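Local coordinates for protein 2-methyl-aconitate isomerase (Shewanella oneidensis, PDB 5K87) that catalyses the cis-trans isomerization of 2-methyl-aconitate by base-catalysed proton abstraction and bond rotation, in the 2-methylcitrate cycle that degrades propionate, at residues Asp307-Ala321 with Ala345-Ser359. The protein carries 1 engineered substitution. Numbering follows the deposited sequence.
Sequences DLLVRALSMGKLHHA and AGGGEKEAVRFGHPS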
loop_
_atom_site.group_PDB
_atom_site.type_symbol
_atom_site.label_atom_id
_atom_site.label_comp_id
_atom_site.label_asym_id
_atom_site.label_seq_id
_atom_site.Cartn_x
_atom_site.Cartn_y
_atom_site.Cartn_z
ATOM N N ASP A 307 29.747 -7.921 -1.104
ATOM C CA ASP A 307 30.960 -7.209 -0.731
ATOM C C ASP A 307 30.782 -6.418 0.562
ATOM O O ASP A 307 31.761 -6.089 1.233
ATOM C CB ASP A 307 31.386 -6.269 -1.859
ATOM C CG ASP A 307 31.732 -7.011 -3.123
ATOM O OD1 ASP A 307 32.734 -7.760 -3.110
ATOM O OD2 ASP A 307 31.015 -6.853 -4.130
ATOM N N LEU A 308 29.537 -6.088 0.900
ATOM C CA LEU A 308 29.228 -5.353 2.129
ATOM C C LEU A 308 27.721 -5.381 2.356
ATOM O O LEU A 308 26.962 -5.815 1.486
ATOM C CB LEU A 308 29.727 -3.898 2.069
ATOM C CG LEU A 308 28.930 -2.927 1.192
ATOM C CD1 LEU A 308 29.259 -1.500 1.585
ATOM C CD2 LEU A 308 29.201 -3.131 -0.293
ATOM N N LEU A 309 27.301 -4.930 3.531
ATOM C CA LEU A 309 25.891 -4.756 3.861
ATOM C C LEU A 309 25.590 -3.275 3.946
ATOM O O LEU A 309 26.378 -2.505 4.502
ATOM C CB LEU A 309 25.595 -5.379 5.216
ATOM C CG LEU A 309 25.950 -6.857 5.326
ATOM C CD1 LEU A 309 25.535 -7.377 6.685
ATOM C CD2 LEU A 309 25.318 -7.674 4.214
ATOM N N VAL A 310 24.446 -2.866 3.393
ATOM C CA VAL A 310 23.977 -1.498 3.560
ATOM C C VAL A 310 22.485 -1.488 3.830
ATOM O O VAL A 310 21.711 -2.141 3.123
ATOM C CB VAL A 310 24.250 -0.608 2.324
ATOM C CG1 VAL A 310 23.932 0.849 2.659
ATOM C CG2 VAL A 310 25.697 -0.739 1.837
ATOM N N ARG A 311 22.095 -0.748 4.861
ATOM C CA ARG A 311 20.693 -0.491 5.175
ATOM C C ARG A 311 20.508 1.013 5.100
ATOM O O ARG A 311 21.374 1.760 5.550
ATOM C CB ARG A 311 20.381 -0.974 6.584
ATOM C CG ARG A 311 19.731 -2.341 6.652
ATOM C CD ARG A 311 20.545 -3.444 6.001
ATOM N NE ARG A 311 19.942 -4.737 6.300
ATOM C CZ ARG A 311 20.234 -5.875 5.677
ATOM N NH1 ARG A 311 21.145 -5.913 4.714
ATOM N NH2 ARG A 311 19.619 -6.983 6.038
ATOM N N ALA A 312 19.396 1.481 4.545
ATOM C CA ALA A 312 19.168 2.919 4.464
ATOM C C ALA A 312 17.787 3.281 4.965
ATOM O O ALA A 312 16.864 2.462 4.920
ATOM C CB ALA A 312 19.346 3.410 3.042
ATOM N N LEU A 313 17.645 4.510 5.446
ATOM C CA LEU A 313 16.335 5.039 5.795
ATOM C C LEU A 313 15.845 5.979 4.718
ATOM O O LEU A 313 16.636 6.643 4.051
ATOM C CB LEU A 313 16.379 5.792 7.134
ATOM C CG LEU A 313 16.340 4.927 8.390
ATOM C CD1 LEU A 313 17.716 4.344 8.684
ATOM C CD2 LEU A 313 15.825 5.739 9.576
ATOM N N SER A 314 14.533 6.022 4.547
ATOM C CA SER A 314 13.928 7.015 3.673
ATOM C C SER A 314 12.675 7.530 4.343
ATOM O O SER A 314 11.836 6.749 4.787
ATOM C CB SER A 314 13.602 6.422 2.305
ATOM O OG SER A 314 13.219 7.442 1.394
ATOM N N MET A 315 12.574 8.847 4.442
ATOM C CA MET A 315 11.407 9.484 5.051
ATOM C C MET A 315 11.117 8.939 6.452
ATOM O O MET A 315 9.958 8.774 6.826
ATOM C CB MET A 315 10.173 9.360 4.139
ATOM C CG MET A 315 10.418 9.820 2.690
ATOM S SD MET A 315 10.971 11.528 2.536
ATOM C CE MET A 315 9.456 12.392 2.989
ATOM N N GLY A 316 12.169 8.635 7.208
ATOM C CA GLY A 316 12.029 8.276 8.603
ATOM C C GLY A 316 11.786 6.807 8.899
ATOM O O GLY A 316 11.465 6.448 10.035
ATOM N N LYS A 317 11.936 5.946 7.898
ATOM C CA LYS A 317 11.774 4.512 8.105
ATOM C C LYS A 317 12.887 3.763 7.407
ATOM O O LYS A 317 13.370 4.209 6.373
ATOM C CB LYS A 317 10.438 4.040 7.527
ATOM C CG LYS A 317 9.213 4.570 8.259
ATOM C CD LYS A 317 9.047 3.892 9.602
ATOM C CE LYS A 317 7.933 4.546 10.411
ATOM N NZ LYS A 317 6.622 4.454 9.708
ATOM N N LEU A 318 13.291 2.624 7.958
ATOM C CA LEU A 318 14.185 1.734 7.234
ATOM C C LEU A 318 13.519 1.301 5.930
ATOM O O LEU A 318 12.389 0.809 5.930
ATOM C CB LEU A 318 14.535 0.504 8.078
ATOM C CG LEU A 318 15.652 -0.334 7.460
ATOM C CD1 LEU A 318 16.994 0.352 7.687
ATOM C CD2 LEU A 318 15.670 -1.750 8.022
ATOM N N HIS A 319 14.231 1.491 4.829
ATOM C CA HIS A 319 13.741 1.159 3.505
ATOM C C HIS A 319 13.711 -0.352 3.303
ATOM O O HIS A 319 14.596 -1.074 3.760
ATOM C CB HIS A 319 14.632 1.835 2.465
ATOM C CG HIS A 319 14.089 1.805 1.077
ATOM N ND1 HIS A 319 14.267 0.723 0.233
ATOM C CD2 HIS A 319 13.404 2.726 0.360
ATOM C CE1 HIS A 319 13.703 0.979 -0.926
ATOM N NE2 HIS A 319 13.163 2.190 -0.877
ATOM N N HIS A 320 12.692 -0.827 2.588
ATOM C CA HIS A 320 12.464 -2.260 2.440
ATOM C C HIS A 320 13.514 -2.946 1.572
ATOM O O HIS A 320 13.691 -4.165 1.643
ATOM C CB HIS A 320 11.057 -2.519 1.890
ATOM C CG HIS A 320 10.894 -2.186 0.438
ATOM N ND1 HIS A 320 10.713 -3.155 -0.524
ATOM C CD2 HIS A 320 10.877 -0.998 -0.216
ATOM C CE1 HIS A 320 10.585 -2.580 -1.706
ATOM N NE2 HIS A 320 10.686 -1.273 -1.550
ATOM N N ALA A 321 14.206 -2.173 0.743
ATOM C CA ALA A 321 15.213 -2.728 -0.155
ATOM C C ALA A 321 16.354 -1.715 -0.218
ATOM O O ALA A 321 17.024 -1.494 0.786
ATOM C CB ALA A 321 14.610 -3.024 -1.524
ATOM N N ALA A 345 33.769 -2.699 2.424
ATOM C CA ALA A 345 33.921 -3.626 1.307
ATOM C C ALA A 345 35.354 -4.136 1.138
ATOM O O ALA A 345 35.668 -4.799 0.148
ATOM C CB ALA A 345 33.423 -2.990 0.012
ATOM N N GLY A 346 36.215 -3.834 2.103
ATOM C CA GLY A 346 37.558 -4.396 2.110
ATOM C C GLY A 346 38.663 -3.478 1.624
ATOM O O GLY A 346 39.838 -3.860 1.620
ATOM N N GLY A 347 38.304 -2.269 1.205
ATOM C CA GLY A 347 39.288 -1.286 0.796
ATOM C C GLY A 347 39.798 -1.485 -0.616
ATOM O O GLY A 347 39.506 -2.490 -1.258
ATOM N N GLY A 348 40.553 -0.507 -1.102
ATOM C CA GLY A 348 41.144 -0.569 -2.428
ATOM C C GLY A 348 40.217 -0.065 -3.517
ATOM O O GLY A 348 39.025 0.162 -3.286
ATOM N N GLU A 349 40.756 0.115 -4.714
ATOM C CA GLU A 349 39.939 0.482 -5.861
ATOM C C GLU A 349 38.918 -0.618 -6.150
ATOM O O GLU A 349 39.197 -1.805 -5.974
ATOM C CB GLU A 349 40.824 0.769 -7.075
ATOM C CG GLU A 349 41.703 2.000 -6.887
ATOM C CD GLU A 349 42.611 2.253 -8.073
ATOM O OE1 GLU A 349 42.093 2.582 -9.160
ATOM O OE2 GLU A 349 43.842 2.122 -7.922
ATOM N N LYS A 350 37.716 -0.209 -6.549
ATOM C CA LYS A 350 36.592 -1.127 -6.744
ATOM C C LYS A 350 35.698 -0.645 -7.865
ATOM O O LYS A 350 35.037 0.389 -7.738
ATOM C CB LYS A 350 35.756 -1.237 -5.469
ATOM C CG LYS A 350 36.468 -1.909 -4.333
ATOM C CD LYS A 350 35.593 -2.026 -3.121
ATOM C CE LYS A 350 36.377 -2.651 -1.993
ATOM N NZ LYS A 350 36.903 -3.989 -2.386
ATOM N N GLU A 351 35.641 -1.402 -8.953
ATOM C CA GLU A 351 34.816 -0.986 -10.084
ATOM C C GLU A 351 33.339 -1.314 -9.900
ATOM O O GLU A 351 32.496 -0.804 -10.635
ATOM C CB GLU A 351 35.349 -1.541 -11.409
ATOM C CG GLU A 351 35.392 -3.048 -11.518
ATOM C CD GLU A 351 36.105 -3.499 -12.781
ATOM O OE1 GLU A 351 36.822 -2.671 -13.386
ATOM O OE2 GLU A 351 35.950 -4.675 -13.171
ATOM N N ALA A 352 33.028 -2.152 -8.921
ATOM C CA ALA A 352 31.640 -2.473 -8.614
ATOM C C ALA A 352 31.577 -3.102 -7.244
ATOM O O ALA A 352 32.585 -3.620 -6.744
ATOM C CB ALA A 352 31.065 -3.436 -9.645
ATOM N N VAL A 353 30.400 -3.053 -6.630
ATOM C CA VAL A 353 30.119 -3.825 -5.431
ATOM C C VAL A 353 28.725 -4.402 -5.511
ATOM O O VAL A 353 27.814 -3.802 -6.103
ATOM C CB VAL A 353 30.223 -2.996 -4.120
ATOM C CG1 VAL A 353 31.682 -2.709 -3.765
ATOM C CG2 VAL A 353 29.378 -1.716 -4.192
ATOM N N ARG A 354 28.560 -5.572 -4.915
ATOM C CA ARG A 354 27.244 -6.115 -4.653
ATOM C C ARG A 354 27.018 -5.960 -3.169
ATOM O O ARG A 354 27.802 -6.464 -2.358
ATOM C CB ARG A 354 27.163 -7.591 -5.047
ATOM C CG ARG A 354 25.765 -8.169 -4.901
ATOM C CD ARG A 354 25.673 -9.601 -5.418
ATOM N NE ARG A 354 25.699 -9.663 -6.875
ATOM C CZ ARG A 354 24.642 -9.431 -7.648
ATOM N NH1 ARG A 354 23.472 -9.119 -7.102
ATOM N NH2 ARG A 354 24.756 -9.510 -8.969
ATOM N N PHE A 355 25.961 -5.254 -2.795
ATOM C CA PHE A 355 25.681 -5.070 -1.384
ATOM C C PHE A 355 24.397 -5.783 -0.981
ATOM O O PHE A 355 23.489 -5.987 -1.801
ATOM C CB PHE A 355 25.658 -3.584 -0.998
ATOM C CG PHE A 355 24.584 -2.783 -1.692
ATOM C CD1 PHE A 355 23.308 -2.679 -1.146
ATOM C CD2 PHE A 355 24.846 -2.129 -2.883
ATOM C CE1 PHE A 355 22.317 -1.935 -1.784
ATOM C CE2 PHE A 355 23.860 -1.386 -3.523
ATOM C CZ PHE A 355 22.590 -1.290 -2.974
ATOM N N GLY A 356 24.333 -6.166 0.286
ATOM C CA GLY A 356 23.148 -6.782 0.834
ATOM C C GLY A 356 22.276 -5.771 1.552
ATOM O O GLY A 356 22.726 -5.081 2.465
ATOM N N HIS A 357 21.016 -5.712 1.128
ATOM C CA HIS A 357 19.994 -4.866 1.732
ATOM C C HIS A 357 18.888 -5.782 2.300
ATOM O O HIS A 357 18.994 -7.004 2.210
ATOM C CB HIS A 357 19.472 -3.853 0.698
ATOM C CG HIS A 357 18.933 -4.466 -0.553
ATOM N ND1 HIS A 357 17.716 -5.120 -0.609
ATOM C CD2 HIS A 357 19.436 -4.493 -1.811
ATOM C CE1 HIS A 357 17.504 -5.526 -1.848
ATOM N NE2 HIS A 357 18.528 -5.160 -2.597
ATOM N N PRO A 358 17.838 -5.220 2.928
ATOM C CA PRO A 358 16.885 -6.133 3.574
ATOM C C PRO A 358 16.205 -7.142 2.655
ATOM O O PRO A 358 15.848 -8.217 3.128
ATOM C CB PRO A 358 15.870 -5.174 4.200
ATOM C CG PRO A 358 16.699 -3.992 4.551
ATOM C CD PRO A 358 17.606 -3.829 3.355
ATOM N N SER A 359 16.051 -6.825 1.375
ATOM C CA SER A 359 15.348 -7.723 0.459
ATOM C C SER A 359 16.258 -8.647 -0.351
ATOM O O SER A 359 15.760 -9.425 -1.166
ATOM C CB SER A 359 14.461 -6.921 -0.506
ATOM O OG SER A 359 13.341 -6.374 0.168
HETATM O O HOH W 1 34.119 -7.486 0.943
HETATM O O HOH W 2 34.775 -6.266 -2.356
HETATM O O HOH W 3 10.647 -5.833 -0.156
#
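Asp307 grips both the N and the O of Arg354: its N gives a nearly straight bond to Arg354 O (2.7 Å), and its OD2 accepts Arg354 N at 2.9 Å through the anti lone pair. With CG beside its own backbone N (chi1 -63°), the carboxylate reaches the same residue as the backbone N does. One water joins Asp307 OD1 to Ala345 O; a second, on Asp307 O, reaches Ala345 O weakly. Pairing proper is brief. Gly356 N binds Leu308 O, and Gly356 O receives Val310 N at 3.0 Å as well as a weak, bent bond from Arg311 NH1; the axes of strands 308-314 and 352-357 make an angle of 51°. Gly356 lies alongside Leu309, whose CD2 is 4.1 Å from Gly356 CA. On the face that carries Leu308 and Phe355, Leu308 CD2 meets Phe355 CB (3.6 Å); the same methyl also touches Val353 CB. Arg311, bent at chi2 (58°), slides past Pro358 in the opposite direction, one guanidinium face over His357 C and Pro358 N; Glu240 O holds NE and Tyr293 adds a cation-pi contact. Beyond the hairpin turn at Ser314-Lys317 the first chain returns: Pro358 CB packs on His320 O, which Ser359 OG also grips at 2.7 Å from above the carbonyl plane. This end borders the substrate site, to which Ser314 and His319 belong; His319 NE2 and His320 N hydrogen-bond to malonate, probably from the crystallisation liquor. Strand 308-314 lies between strands 283-288 and 352-357, the latter continuing to strand 360-371, while helix 324-334, within the connection between the two segments, covers Val310, Val353 and Phe355.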